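Local coordinates for N-acetylglucosaminidase (Paenibacillus barengoltzii, PDB 6INX), which probably hydrolyses glycosidic bonds at N-acetylglucosamine residues of glycans, as a family 18 glycoside hydrolase of the TIM-barrel clan, at residues Leu201-Gly204 against Phe209-Ser212; Ala234-Arg239 against His332-Ala337; Asp243-Asn246 against Tyr252-Ser255; Glu271-Asn276 against Ile298-Glu303; Val279-Glu284 against Ala288-Asp293. One frame throughout, in Å; residues are numbered along the deposited sequence.

Contact 1: Leu201-Gly204 against Phe209-Ser212; sequences LYTG and FRIS
T203 and R210 meet with their side chains roughly perpendicular, the methyl CG2 of T203 lying over the centre of one face of the R210 guanidinium, 3.5 Å from CZ. An apolar group thus covers the flat of a charged one and leaves its N-H groups to polar partners. NH1 of R210 donates to O of G204 at 2.9 Å, a bond bent to 141° at the hydrogen, with the acceptor somewhat tilted from the guanidinium plane. The arginine reaches back to this carbonyl because its chain is bent at both chi2 and chi3. NH1 also bonds O of D207, while NE forms a salt bridge with D166 of the second subunit.

The other branch of T203 is polar and serves two partners. With OG1 beside the backbone N and anti to the carbonyl carbon (chi1 -58°), the hydroxyl donates to O of R210 at 2.8 Å, approaching from above the carbonyl plane. The same OG1 accepts from OG of S212 at 2.9 Å. A valine here could still cover the guanidinium but would probably leave the R210 carbonyl without this donor and the S212 hydroxyl without its acceptor.

Both segments belong to the connection that leads from strand 179-183 to helix 213-222. S212 occupies the N-cap of that helix, its OG accepting from A215 N. L201 leans on Y308 and Y312 of helix 303-316, and F209 packs against F209 of the second subunit, placing this loop between its own helices and the dimer partner.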
# COMPACT_ATOMS: atom_id res chain seq x y z
N LEU A 201 -14.40 -2.96 7.24
CA LEU A 201 -14.27 -2.55 8.63
C LEU A 201 -12.92 -2.96 9.22
O LEU A 201 -12.24 -2.13 9.84
CB LEU A 201 -15.43 -3.14 9.45
CG LEU A 201 -15.41 -2.75 10.93
CD1 LEU A 201 -15.41 -1.24 11.07
CD2 LEU A 201 -16.61 -3.36 11.65
N TYR A 202 -12.52 -4.23 9.07
CA TYR A 202 -11.27 -4.69 9.65
C TYR A 202 -10.33 -5.24 8.57
O TYR A 202 -10.77 -5.69 7.51
CB TYR A 202 -11.48 -5.81 10.68
CG TYR A 202 -12.27 -5.41 11.91
CD1 TYR A 202 -11.73 -4.60 12.89
CD2 TYR A 202 -13.57 -5.86 12.08
CE1 TYR A 202 -12.47 -4.25 14.02
CE2 TYR A 202 -14.31 -5.52 13.19
CZ TYR A 202 -13.76 -4.72 14.15
OH TYR A 202 -14.52 -4.39 15.26
N THR A 203 -9.04 -5.22 8.88
CA THR A 203 -8.03 -5.77 7.99
C THR A 203 -8.04 -7.30 8.07
O THR A 203 -8.16 -7.87 9.15
CB THR A 203 -6.66 -5.23 8.37
OG1 THR A 203 -6.70 -3.79 8.30
CG2 THR A 203 -5.57 -5.76 7.44
N GLY A 204 -7.94 -7.94 6.91
CA GLY A 204 -7.98 -9.39 6.83
C GLY A 204 -6.62 -10.04 6.70
O GLY A 204 -5.70 -9.48 6.09
N PHE A 209 -2.24 -5.58 1.31
CA PHE A 209 -2.61 -4.22 1.66
C PHE A 209 -3.31 -4.28 3.01
O PHE A 209 -4.15 -5.16 3.24
CB PHE A 209 -3.53 -3.66 0.57
CG PHE A 209 -2.84 -3.53 -0.76
CD1 PHE A 209 -2.19 -2.35 -1.10
CD2 PHE A 209 -2.82 -4.57 -1.65
CE1 PHE A 209 -1.53 -2.23 -2.31
CE2 PHE A 209 -2.16 -4.46 -2.88
CZ PHE A 209 -1.53 -3.28 -3.20
N ARG A 210 -2.93 -3.39 3.93
CA ARG A 210 -3.28 -3.55 5.34
C ARG A 210 -4.30 -2.53 5.85
O ARG A 210 -4.59 -2.53 7.05
CB ARG A 210 -2.02 -3.54 6.22
CG ARG A 210 -0.92 -4.51 5.74
CD ARG A 210 -1.38 -5.96 5.66
NE ARG A 210 -1.73 -6.51 6.96
CZ ARG A 210 -2.54 -7.54 7.14
NH1 ARG A 210 -3.10 -8.15 6.10
NH2 ARG A 210 -2.80 -7.95 8.38
N ILE A 211 -4.86 -1.70 4.98
CA ILE A 211 -5.79 -0.66 5.42
C ILE A 211 -7.19 -1.23 5.63
O ILE A 211 -7.56 -2.28 5.09
CB ILE A 211 -5.78 0.52 4.42
CG1 ILE A 211 -6.39 1.80 5.01
CG2 ILE A 211 -6.49 0.13 3.14
CD1 ILE A 211 -5.70 2.32 6.27
N SER A 212 -7.97 -0.52 6.44
CA SER A 212 -9.34 -0.87 6.81
C SER A 212 -9.89 0.34 7.56
O SER A 212 -9.15 1.26 7.88
CB SER A 212 -9.39 -2.12 7.70
OG SER A 212 -8.74 -1.88 8.94

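Contact 2: Ala234-Arg239 against His332-Ala337; sequences AAFYSR and HRLLDA
L334 and L335, which meet F236, ride on a helix whose start is held by the bond from A337 N to O of R333, 2.9 Å long; the preceding one, D336 N to O of H332, is weak at 3.3 Å. The backbone N of L334 is taken up by OD2 of D329.

Across the contact the side chains meet through carbon alone. CB of L334 sits over one face of the F236 ring as a CH-pi contact, 3.7 Å from the ring centroid and displaced toward the rim, where CE1 is its nearest ring atom. The leucine and the phenylalanine lie alongside one another, running opposite ways. Because CG of L334 is anti to its carbonyl carbon (chi1 -63°) and the chain then runs on extended, CD1 is carried back along the ring to lie 3.6 Å from CD1 of F236. CZ of F236 lies 3.7 Å from the backbone N of L335, at an oblique approach. Shortening F236 to an alanine would probably open a gap beside L334 and cost F323 the ring it stacks on.

F236 lies at the break between strand 230-235 of the barrel and strand 237-241 of the antiparallel sheet. L334 also touches F265 of helix 265-272 and I306 of helix 303-316, which brings helix 333-341 against both parts of the fold.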
# COMPACT_ATOMS: atom_id res chain seq x y z
N ALA A 234 -19.09 4.75 4.60
CA ALA A 234 -19.77 3.62 4.00
C ALA A 234 -20.01 3.92 2.53
O ALA A 234 -20.24 5.08 2.14
CB ALA A 234 -21.14 3.36 4.65
N ALA A 235 -19.96 2.89 1.71
CA ALA A 235 -20.07 3.03 0.27
C ALA A 235 -21.34 2.35 -0.21
O ALA A 235 -21.57 1.18 0.10
CB ALA A 235 -18.86 2.40 -0.43
N PHE A 236 -22.15 3.09 -0.97
CA PHE A 236 -23.34 2.53 -1.61
C PHE A 236 -23.06 2.00 -3.01
O PHE A 236 -23.96 1.95 -3.86
CB PHE A 236 -24.46 3.58 -1.65
CG PHE A 236 -25.07 3.93 -0.31
CD1 PHE A 236 -24.55 3.47 0.89
CD2 PHE A 236 -26.19 4.75 -0.27
CE1 PHE A 236 -25.14 3.81 2.10
CE2 PHE A 236 -26.78 5.09 0.94
CZ PHE A 236 -26.26 4.63 2.11
N TYR A 237 -21.82 1.56 -3.27
CA TYR A 237 -21.41 1.11 -4.60
C TYR A 237 -20.22 0.18 -4.41
O TYR A 237 -19.63 0.10 -3.33
CB TYR A 237 -21.01 2.30 -5.50
CG TYR A 237 -19.77 2.95 -4.96
CD1 TYR A 237 -19.85 3.87 -3.93
CD2 TYR A 237 -18.50 2.58 -5.41
CE1 TYR A 237 -18.72 4.43 -3.36
CE2 TYR A 237 -17.36 3.14 -4.86
CZ TYR A 237 -17.48 4.06 -3.84
OH TYR A 237 -16.36 4.60 -3.28
N SER A 238 -19.83 -0.48 -5.50
CA SER A 238 -18.80 -1.50 -5.47
C SER A 238 -17.53 -1.07 -6.20
O SER A 238 -17.52 -0.16 -7.02
CB SER A 238 -19.31 -2.81 -6.07
OG SER A 238 -19.55 -2.69 -7.47
N ARG A 239 -16.45 -1.79 -5.89
CA ARG A 239 -15.24 -1.81 -6.70
C ARG A 239 -15.10 -3.21 -7.28
O ARG A 239 -15.51 -4.19 -6.65
CB ARG A 239 -14.00 -1.48 -5.85
CG ARG A 239 -13.81 0.02 -5.56
CD ARG A 239 -13.23 0.73 -6.76
NE ARG A 239 -13.26 2.18 -6.59
CZ ARG A 239 -12.69 3.04 -7.43
NH1 ARG A 239 -12.03 2.61 -8.50
NH2 ARG A 239 -12.79 4.34 -7.20
N HIS A 332 -33.22 2.02 -1.08
CA HIS A 332 -33.35 2.75 0.18
C HIS A 332 -32.92 1.94 1.40
O HIS A 332 -32.98 2.46 2.53
CB HIS A 332 -34.75 3.35 0.40
CG HIS A 332 -35.34 3.93 -0.85
ND1 HIS A 332 -34.89 5.09 -1.42
CD2 HIS A 332 -36.36 3.49 -1.64
CE1 HIS A 332 -35.59 5.36 -2.50
NE2 HIS A 332 -36.49 4.40 -2.66
N ARG A 333 -32.45 0.71 1.22
CA ARG A 333 -32.17 -0.17 2.35
C ARG A 333 -30.90 0.25 3.10
O ARG A 333 -30.83 0.08 4.32
CB ARG A 333 -32.08 -1.62 1.89
CG ARG A 333 -33.28 -2.05 1.03
CD ARG A 333 -33.55 -3.55 1.09
NE ARG A 333 -32.50 -4.34 0.45
CZ ARG A 333 -32.55 -4.81 -0.80
NH1 ARG A 333 -33.61 -4.57 -1.57
NH2 ARG A 333 -31.54 -5.51 -1.27
N LEU A 334 -29.90 0.79 2.39
CA LEU A 334 -28.63 1.05 3.05
C LEU A 334 -28.72 2.26 3.97
O LEU A 334 -28.17 2.24 5.08
CB LEU A 334 -27.52 1.21 2.01
CG LEU A 334 -27.21 -0.01 1.14
CD1 LEU A 334 -25.95 0.21 0.32
CD2 LEU A 334 -27.08 -1.27 2.00
N LEU A 335 -29.43 3.31 3.55
CA LEU A 335 -29.69 4.43 4.46
C LEU A 335 -30.52 3.99 5.66
O LEU A 335 -30.25 4.40 6.79
CB LEU A 335 -30.37 5.57 3.71
CG LEU A 335 -30.85 6.74 4.58
CD1 LEU A 335 -29.73 7.29 5.48
CD2 LEU A 335 -31.42 7.84 3.71
N ASP A 336 -31.53 3.15 5.44
CA ASP A 336 -32.31 2.64 6.56
C ASP A 336 -31.43 1.88 7.55
O ASP A 336 -31.54 2.06 8.77
CB ASP A 336 -33.44 1.75 6.05
CG ASP A 336 -34.76 2.06 6.70
OD1 ASP A 336 -34.95 3.20 7.16
OD2 ASP A 336 -35.62 1.15 6.75
N ALA A 337 -30.53 1.03 7.04
CA ALA A 337 -29.64 0.27 7.92
C ALA A 337 -28.75 1.19 8.73
O ALA A 337 -28.51 0.95 9.92
CB ALA A 337 -28.80 -0.70 7.09

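Contact 3: Asp243-Asn246 against Tyr252-Ser255; sequences DVPN and YQMS
V244 and P245 face Q253, M254 and S255 within one long loop, the connection between strands 237-241 and 260-264 of the antiparallel sheet, which doubles back so that its two limbs touch. The contact has a buried side and an exposed one. On the buried side, CG1 of V244 meets CB of S255 at 3.8 Å, neither residue being open to solvent. S255 can offer its CB to the valine because OG is anti to the backbone N (chi1 176°) and bonds the carbonyl of K242.

On the exposed side P245 lies at the surface, and Q253 bends across it obliquely: OE1 of Q253 stays 4.0 Å from CB of P245, a loose approach, while NE2 turns to the carbonyl of L251. CG of Q253 lies 3.8 Å from O of P245. D243 is largely open to solvent, and the M254 side chain packs on F191 of the second subunit. The closest approach between the limbs nevertheless falls on this exposed side and pairs a ring carbon with a carbonyl, CD of P245 standing 3.2 Å from O of M254.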
# COMPACT_ATOMS: atom_id res chain seq x y z
N ASP A 243 -11.27 -10.68 -14.72
CA ASP A 243 -10.36 -11.72 -15.21
C ASP A 243 -9.40 -12.19 -14.12
O ASP A 243 -8.18 -12.27 -14.32
CB ASP A 243 -9.64 -11.26 -16.47
CG ASP A 243 -10.62 -10.90 -17.57
OD1 ASP A 243 -11.52 -11.73 -17.86
OD2 ASP A 243 -10.51 -9.79 -18.12
N VAL A 244 -9.96 -12.52 -12.96
CA VAL A 244 -9.13 -12.95 -11.84
C VAL A 244 -9.18 -14.47 -11.72
O VAL A 244 -10.21 -15.09 -12.01
CB VAL A 244 -9.50 -12.24 -10.53
CG1 VAL A 244 -9.73 -10.75 -10.76
CG2 VAL A 244 -10.70 -12.84 -9.92
N PRO A 245 -8.07 -15.10 -11.33
CA PRO A 245 -8.05 -16.56 -11.20
C PRO A 245 -9.10 -17.06 -10.22
O PRO A 245 -9.38 -16.43 -9.19
CB PRO A 245 -6.64 -16.84 -10.68
CG PRO A 245 -5.83 -15.69 -11.16
CD PRO A 245 -6.74 -14.50 -11.14
N ASN A 246 -9.66 -18.24 -10.52
CA ASN A 246 -10.68 -18.86 -9.68
C ASN A 246 -10.00 -19.60 -8.52
O ASN A 246 -9.96 -20.83 -8.45
CB ASN A 246 -11.56 -19.77 -10.52
CG ASN A 246 -12.78 -20.27 -9.77
OD1 ASN A 246 -13.06 -19.85 -8.65
ND2 ASN A 246 -13.51 -21.18 -10.39
N TYR A 252 -7.89 -11.67 -2.94
CA TYR A 252 -6.43 -11.56 -2.90
C TYR A 252 -5.78 -12.25 -4.10
O TYR A 252 -4.75 -12.91 -3.98
CB TYR A 252 -5.81 -11.98 -1.55
CG TYR A 252 -6.54 -11.36 -0.39
CD1 TYR A 252 -6.99 -10.05 -0.46
CD2 TYR A 252 -6.82 -12.08 0.75
CE1 TYR A 252 -7.67 -9.47 0.58
CE2 TYR A 252 -7.51 -11.51 1.80
CZ TYR A 252 -7.94 -10.20 1.70
OH TYR A 252 -8.65 -9.60 2.72
N GLN A 253 -6.40 -12.08 -5.26
CA GLN A 253 -5.93 -12.60 -6.53
C GLN A 253 -5.54 -11.45 -7.44
O GLN A 253 -6.01 -10.32 -7.30
CB GLN A 253 -7.04 -13.41 -7.23
CG GLN A 253 -7.56 -14.57 -6.41
CD GLN A 253 -6.47 -15.53 -6.01
OE1 GLN A 253 -5.72 -16.03 -6.85
NE2 GLN A 253 -6.35 -15.78 -4.71
N MET A 254 -4.68 -11.75 -8.41
CA MET A 254 -4.16 -10.72 -9.30
C MET A 254 -5.01 -10.65 -10.57
O MET A 254 -5.23 -11.67 -11.23
CB MET A 254 -2.70 -10.99 -9.67
CG MET A 254 -2.03 -9.80 -10.36
SD MET A 254 -0.45 -10.21 -11.12
CE MET A 254 0.65 -9.95 -9.73
N SER A 255 -5.47 -9.44 -10.89
CA SER A 255 -6.15 -9.10 -12.12
C SER A 255 -5.16 -8.47 -13.09
O SER A 255 -4.16 -7.88 -12.67
CB SER A 255 -7.25 -8.07 -11.82
OG SER A 255 -7.88 -7.63 -13.01

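Contact 4: Glu271-Asn276 against Ile298-Glu303; sequences EYIDRN and ISYDDE
In the alpha-plus-beta insertion that branches from the family 18 barrel after its seventh strand, Y272 and I273, in the region where helix 265-272 gives way to a turn, pack on I298 of strand 297-299 and Y300 just beyond it. Two separate apolar pairs make the contact. In the first, CD1 of I298 reaches the Y272 ring at CD2, 3.5 Å away, with CE2 of the same ring little farther; the isoleucine comes in across the direction of the tyrosine. I298 touches with its tip because its chain is extended beyond CB (chi2 172°). In the second, CD1 of I273 lies 3.7 Å from CE2 of Y300, and CG1 of I273 comes within 3.8 Å of the Y300 hydroxyl oxygen. L268 of the helix touches I273, I298 and Y300 alike, joining the two pairs, while F278 meets the Y272 ring edge-to-face.

Within 271-276 two hydrogen bonds shape the turn. A type II turn from Y272 to R275 is closed by R275 N to O of Y272, and ND2 of N276 donates to O of E271 at 2.8 Å, nearly straight at 171°, in the carbonyl plane and on a lone pair. The helix-to-turn segment is thus shaped in part by its own hydrogen bonds, whereas its seat on 298-300 depends on close fit of isoleucine tips against tyrosine rings, consistent with hydrophobic adhesion rather than directed bonding.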
# COMPACT_ATOMS: atom_id res chain seq x y z
N GLU A 271 -28.99 -7.41 -10.10
CA GLU A 271 -28.34 -8.21 -11.13
C GLU A 271 -27.21 -9.11 -10.63
O GLU A 271 -26.85 -10.05 -11.34
CB GLU A 271 -27.81 -7.29 -12.25
CG GLU A 271 -26.97 -7.94 -13.37
CD GLU A 271 -27.81 -8.48 -14.51
OE1 GLU A 271 -27.23 -8.89 -15.53
OE2 GLU A 271 -29.06 -8.50 -14.37
N TYR A 272 -26.66 -8.87 -9.45
CA TYR A 272 -25.41 -9.55 -9.11
C TYR A 272 -25.46 -10.38 -7.84
O TYR A 272 -24.87 -11.46 -7.80
CB TYR A 272 -24.26 -8.54 -8.99
CG TYR A 272 -23.80 -7.96 -10.30
CD1 TYR A 272 -24.47 -6.88 -10.88
CD2 TYR A 272 -22.69 -8.47 -10.96
CE1 TYR A 272 -24.05 -6.34 -12.08
CE2 TYR A 272 -22.25 -7.93 -12.16
CZ TYR A 272 -22.94 -6.86 -12.71
OH TYR A 272 -22.54 -6.30 -13.91
N ILE A 273 -26.11 -9.90 -6.78
CA ILE A 273 -26.02 -10.58 -5.49
C ILE A 273 -26.77 -11.91 -5.59
O ILE A 273 -27.99 -11.93 -5.77
CB ILE A 273 -26.56 -9.73 -4.34
CG1 ILE A 273 -25.72 -8.46 -4.18
CG2 ILE A 273 -26.58 -10.54 -3.05
CD1 ILE A 273 -26.31 -7.45 -3.20
N ASP A 274 -26.03 -13.02 -5.49
CA ASP A 274 -26.59 -14.37 -5.61
C ASP A 274 -27.44 -14.53 -6.88
O ASP A 274 -28.54 -15.10 -6.85
CB ASP A 274 -27.33 -14.78 -4.35
CG ASP A 274 -26.38 -15.05 -3.20
OD1 ASP A 274 -25.33 -15.69 -3.45
OD2 ASP A 274 -26.68 -14.64 -2.06
N ARG A 275 -26.91 -14.04 -7.99
CA ARG A 275 -27.62 -14.04 -9.26
C ARG A 275 -26.60 -14.05 -10.39
O ARG A 275 -25.46 -13.60 -10.22
CB ARG A 275 -28.50 -12.79 -9.39
CG ARG A 275 -29.49 -12.81 -10.54
CD ARG A 275 -30.38 -11.57 -10.48
NE ARG A 275 -30.87 -11.36 -9.13
CZ ARG A 275 -32.05 -11.77 -8.69
NH1 ARG A 275 -32.88 -12.40 -9.51
NH2 ARG A 275 -32.40 -11.54 -7.43
N ASN A 276 -27.01 -14.58 -11.55
CA ASN A 276 -26.20 -14.54 -12.77
C ASN A 276 -24.82 -15.17 -12.59
O ASN A 276 -23.85 -14.75 -13.22
CB ASN A 276 -26.10 -13.13 -13.34
CG ASN A 276 -27.39 -12.67 -13.98
OD1 ASN A 276 -27.92 -13.33 -14.88
ND2 ASN A 276 -27.92 -11.54 -13.52
N ILE A 298 -16.19 -8.65 -6.92
CA ILE A 298 -16.90 -7.41 -6.59
C ILE A 298 -16.89 -7.22 -5.08
O ILE A 298 -17.33 -8.10 -4.34
CB ILE A 298 -18.35 -7.45 -7.11
CG1 ILE A 298 -18.34 -7.50 -8.64
CG2 ILE A 298 -19.13 -6.25 -6.60
CD1 ILE A 298 -19.72 -7.75 -9.29
N SER A 299 -16.41 -6.05 -4.63
CA SER A 299 -16.39 -5.69 -3.22
C SER A 299 -17.43 -4.60 -2.97
O SER A 299 -17.52 -3.65 -3.75
CB SER A 299 -15.01 -5.12 -2.87
OG SER A 299 -15.06 -4.46 -1.62
N TYR A 300 -18.17 -4.70 -1.87
CA TYR A 300 -19.24 -3.73 -1.62
C TYR A 300 -19.57 -3.68 -0.14
O TYR A 300 -19.02 -4.45 0.65
CB TYR A 300 -20.47 -4.04 -2.49
CG TYR A 300 -21.23 -5.30 -2.13
CD1 TYR A 300 -20.66 -6.55 -2.27
CD2 TYR A 300 -22.54 -5.23 -1.66
CE1 TYR A 300 -21.36 -7.71 -1.95
CE2 TYR A 300 -23.25 -6.39 -1.34
CZ TYR A 300 -22.65 -7.62 -1.49
OH TYR A 300 -23.35 -8.77 -1.17
N ASP A 301 -20.46 -2.75 0.23
CA ASP A 301 -21.06 -2.65 1.56
C ASP A 301 -22.52 -3.10 1.46
O ASP A 301 -23.19 -2.84 0.45
CB ASP A 301 -21.09 -1.17 2.01
CG ASP A 301 -20.14 -0.85 3.17
OD1 ASP A 301 -19.66 -1.77 3.87
OD2 ASP A 301 -19.87 0.36 3.39
N ASP A 302 -23.00 -3.77 2.50
CA ASP A 302 -24.43 -4.09 2.54
C ASP A 302 -25.01 -3.78 3.92
O ASP A 302 -24.33 -3.17 4.74
CB ASP A 302 -24.70 -5.54 2.08
CG ASP A 302 -24.14 -6.59 3.03
OD1 ASP A 302 -23.59 -6.26 4.09
OD2 ASP A 302 -24.27 -7.79 2.71
N GLU A 303 -26.25 -4.19 4.18
CA GLU A 303 -26.82 -3.92 5.50
C GLU A 303 -26.03 -4.61 6.61
O GLU A 303 -25.95 -4.09 7.73
CB GLU A 303 -28.30 -4.35 5.54
CG GLU A 303 -29.17 -3.68 4.49
CD GLU A 303 -29.31 -4.50 3.22
OE1 GLU A 303 -28.30 -5.03 2.71
OE2 GLU A 303 -30.45 -4.62 2.72

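Contact 5: Val279-Glu284 against Ala288-Asp293; sequences VRYWDE and APYLFD
V279-D283 and A288-F292 run antiparallel, their axes 4.7 Å apart at closest and their directions at 149°, with V279-F292, Y281-Y290 and D283-A288 as hydrogen-bonded pairs. The central pair is held in both directions; Y281 N gives its hydrogen to O of Y290 at 2.8 Å almost in line (177°). Next to the turn, A288 N to O of D283 is weak at 3.3 Å, whereas D283 N to O of A288 is sound.

On the face carrying Y281 and Y290, CB of Y281 lies over the Y290 ring as a CH-pi contact, 3.4 Å from CZ; CG of Y290, set between its backbone N and carbonyl carbon, brings the ring there. The two ring planes meet obliquely at 36°. An in-plane water at the Y290 ring edge joins OH of Y290, 2.7 Å away, to O of W282, to which it donates. On this face too, OD2 of D283 bonds NE2 of H197. The strands form a beta hairpin, 279-283 being one of the two outermost strands of the five-stranded antiparallel sheet. On the other face, CD2 of L291 touches CB of R280 at 3.7 Å. The W282 indole covers the A288 backbone with one face, and its CZ3 lies 3.8 Å from CD of P289. R280 stretches out past CB of P289 to a salt bridge with D302.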
# COMPACT_ATOMS: atom_id res chain seq x y z
N VAL A 279 -21.80 -15.53 -6.61
CA VAL A 279 -22.11 -16.02 -5.27
C VAL A 279 -21.66 -14.97 -4.26
O VAL A 279 -20.56 -14.43 -4.36
CB VAL A 279 -21.40 -17.36 -5.01
CG1 VAL A 279 -21.71 -17.85 -3.62
CG2 VAL A 279 -21.81 -18.37 -6.07
N ARG A 280 -22.53 -14.68 -3.29
CA ARG A 280 -22.14 -13.81 -2.18
C ARG A 280 -21.42 -14.60 -1.11
O ARG A 280 -21.90 -15.64 -0.64
CB ARG A 280 -23.36 -13.11 -1.58
CG ARG A 280 -23.01 -12.25 -0.37
CD ARG A 280 -24.27 -11.81 0.35
NE ARG A 280 -24.04 -10.87 1.45
CZ ARG A 280 -23.77 -11.21 2.71
NH1 ARG A 280 -23.65 -12.49 3.05
NH2 ARG A 280 -23.61 -10.27 3.63
N TYR A 281 -20.26 -14.10 -0.71
CA TYR A 281 -19.49 -14.62 0.40
C TYR A 281 -19.37 -13.54 1.47
O TYR A 281 -19.46 -12.34 1.19
CB TYR A 281 -18.10 -15.04 -0.07
CG TYR A 281 -18.16 -16.12 -1.12
CD1 TYR A 281 -18.49 -17.43 -0.77
CD2 TYR A 281 -17.91 -15.84 -2.45
CE1 TYR A 281 -18.55 -18.41 -1.73
CE2 TYR A 281 -17.96 -16.82 -3.42
CZ TYR A 281 -18.28 -18.12 -3.05
OH TYR A 281 -18.36 -19.10 -4.01
N TRP A 282 -19.22 -13.98 2.71
CA TRP A 282 -19.03 -13.09 3.84
C TRP A 282 -17.65 -13.34 4.43
O TRP A 282 -17.30 -14.48 4.75
CB TRP A 282 -20.11 -13.32 4.91
CG TRP A 282 -19.95 -12.48 6.14
CD1 TRP A 282 -19.53 -12.90 7.37
CD2 TRP A 282 -20.19 -11.07 6.27
NE1 TRP A 282 -19.49 -11.84 8.25
CE2 TRP A 282 -19.89 -10.71 7.60
CE3 TRP A 282 -20.62 -10.07 5.38
CZ2 TRP A 282 -20.02 -9.40 8.06
CZ3 TRP A 282 -20.75 -8.78 5.86
CH2 TRP A 282 -20.45 -8.45 7.18
N ASP A 283 -16.86 -12.28 4.53
CA ASP A 283 -15.54 -12.34 5.17
C ASP A 283 -15.75 -12.04 6.65
O ASP A 283 -15.95 -10.89 7.05
CB ASP A 283 -14.61 -11.33 4.51
CG ASP A 283 -13.18 -11.45 4.99
OD1 ASP A 283 -12.98 -11.77 6.18
OD2 ASP A 283 -12.26 -11.19 4.18
N GLU A 284 -15.71 -13.09 7.48
CA GLU A 284 -15.96 -12.95 8.91
C GLU A 284 -14.86 -12.18 9.62
O GLU A 284 -15.10 -11.68 10.73
CB GLU A 284 -16.14 -14.32 9.56
CG GLU A 284 -17.41 -15.05 9.15
CD GLU A 284 -17.62 -16.34 9.93
OE1 GLU A 284 -17.72 -16.28 11.17
OE2 GLU A 284 -17.69 -17.41 9.29
N ALA A 288 -17.01 -7.97 5.87
CA ALA A 288 -17.33 -7.41 4.56
C ALA A 288 -17.87 -8.47 3.60
O ALA A 288 -17.37 -9.60 3.58
CB ALA A 288 -16.08 -6.76 3.92
N PRO A 289 -18.88 -8.12 2.81
CA PRO A 289 -19.37 -9.04 1.77
C PRO A 289 -18.63 -8.85 0.46
O PRO A 289 -18.11 -7.78 0.15
CB PRO A 289 -20.83 -8.60 1.62
CG PRO A 289 -20.73 -7.08 1.72
CD PRO A 289 -19.65 -6.86 2.82
N TYR A 290 -18.60 -9.92 -0.33
CA TYR A 290 -18.02 -9.85 -1.66
C TYR A 290 -18.71 -10.86 -2.57
O TYR A 290 -19.30 -11.84 -2.10
CB TYR A 290 -16.49 -10.05 -1.65
CG TYR A 290 -15.98 -11.36 -1.08
CD1 TYR A 290 -15.93 -11.57 0.29
CD2 TYR A 290 -15.47 -12.35 -1.91
CE1 TYR A 290 -15.42 -12.76 0.82
CE2 TYR A 290 -14.96 -13.54 -1.40
CZ TYR A 290 -14.94 -13.73 -0.03
OH TYR A 290 -14.43 -14.92 0.47
N LEU A 291 -18.65 -10.60 -3.88
CA LEU A 291 -19.26 -11.46 -4.89
C LEU A 291 -18.18 -12.01 -5.80
O LEU A 291 -17.22 -11.31 -6.14
CB LEU A 291 -20.25 -10.68 -5.75
CG LEU A 291 -21.31 -9.87 -5.03
CD1 LEU A 291 -22.26 -9.25 -6.05
CD2 LEU A 291 -22.08 -10.75 -4.06
N PHE A 292 -18.35 -13.26 -6.23
CA PHE A 292 -17.43 -13.85 -7.19
C PHE A 292 -18.20 -14.87 -8.01
O PHE A 292 -18.98 -15.65 -7.46
CB PHE A 292 -16.27 -14.55 -6.47
CG PHE A 292 -15.12 -14.90 -7.38
CD1 PHE A 292 -14.55 -13.95 -8.20
CD2 PHE A 292 -14.60 -16.19 -7.39
CE1 PHE A 292 -13.50 -14.27 -9.04
CE2 PHE A 292 -13.52 -16.51 -8.22
CZ PHE A 292 -12.97 -15.54 -9.03
N ASP A 293 -17.95 -14.88 -9.32
CA ASP A 293 -18.57 -15.84 -10.23
C ASP A 293 -17.56 -16.78 -10.85
O ASP A 293 -17.90 -17.50 -11.80
CB ASP A 293 -19.34 -15.11 -11.33
CG ASP A 293 -18.43 -14.48 -12.37
OD1 ASP A 293 -17.24 -14.21 -12.07
OD2 ASP A 293 -18.88 -14.23 -13.51
O HOH W 1 -14.99 -15.48 3.08

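Contact 1 closes first along the chain, in the loop before helix 213-222. Contact 2 then spans a long loop that holds contacts 3, 4 and 5, with contact 5 nested inside contact 4. Contacts 2, 4 and 5 reach the same antiparallel sheet, and the centres of contacts 4 and 5 are only about 8 Å apart, on its neighbouring strands 297-299 and 288-292. The centres of contacts 2 and 3 are about 25 Å apart, but contact 3 touches contact 5 through V244 and F292. Contacts 1 and 3 both meet the second subunit. The nested set is consistent with an insertion module anchored to the barrel through contact 2, while contacts 1 and 3 contribute to the dimer interface.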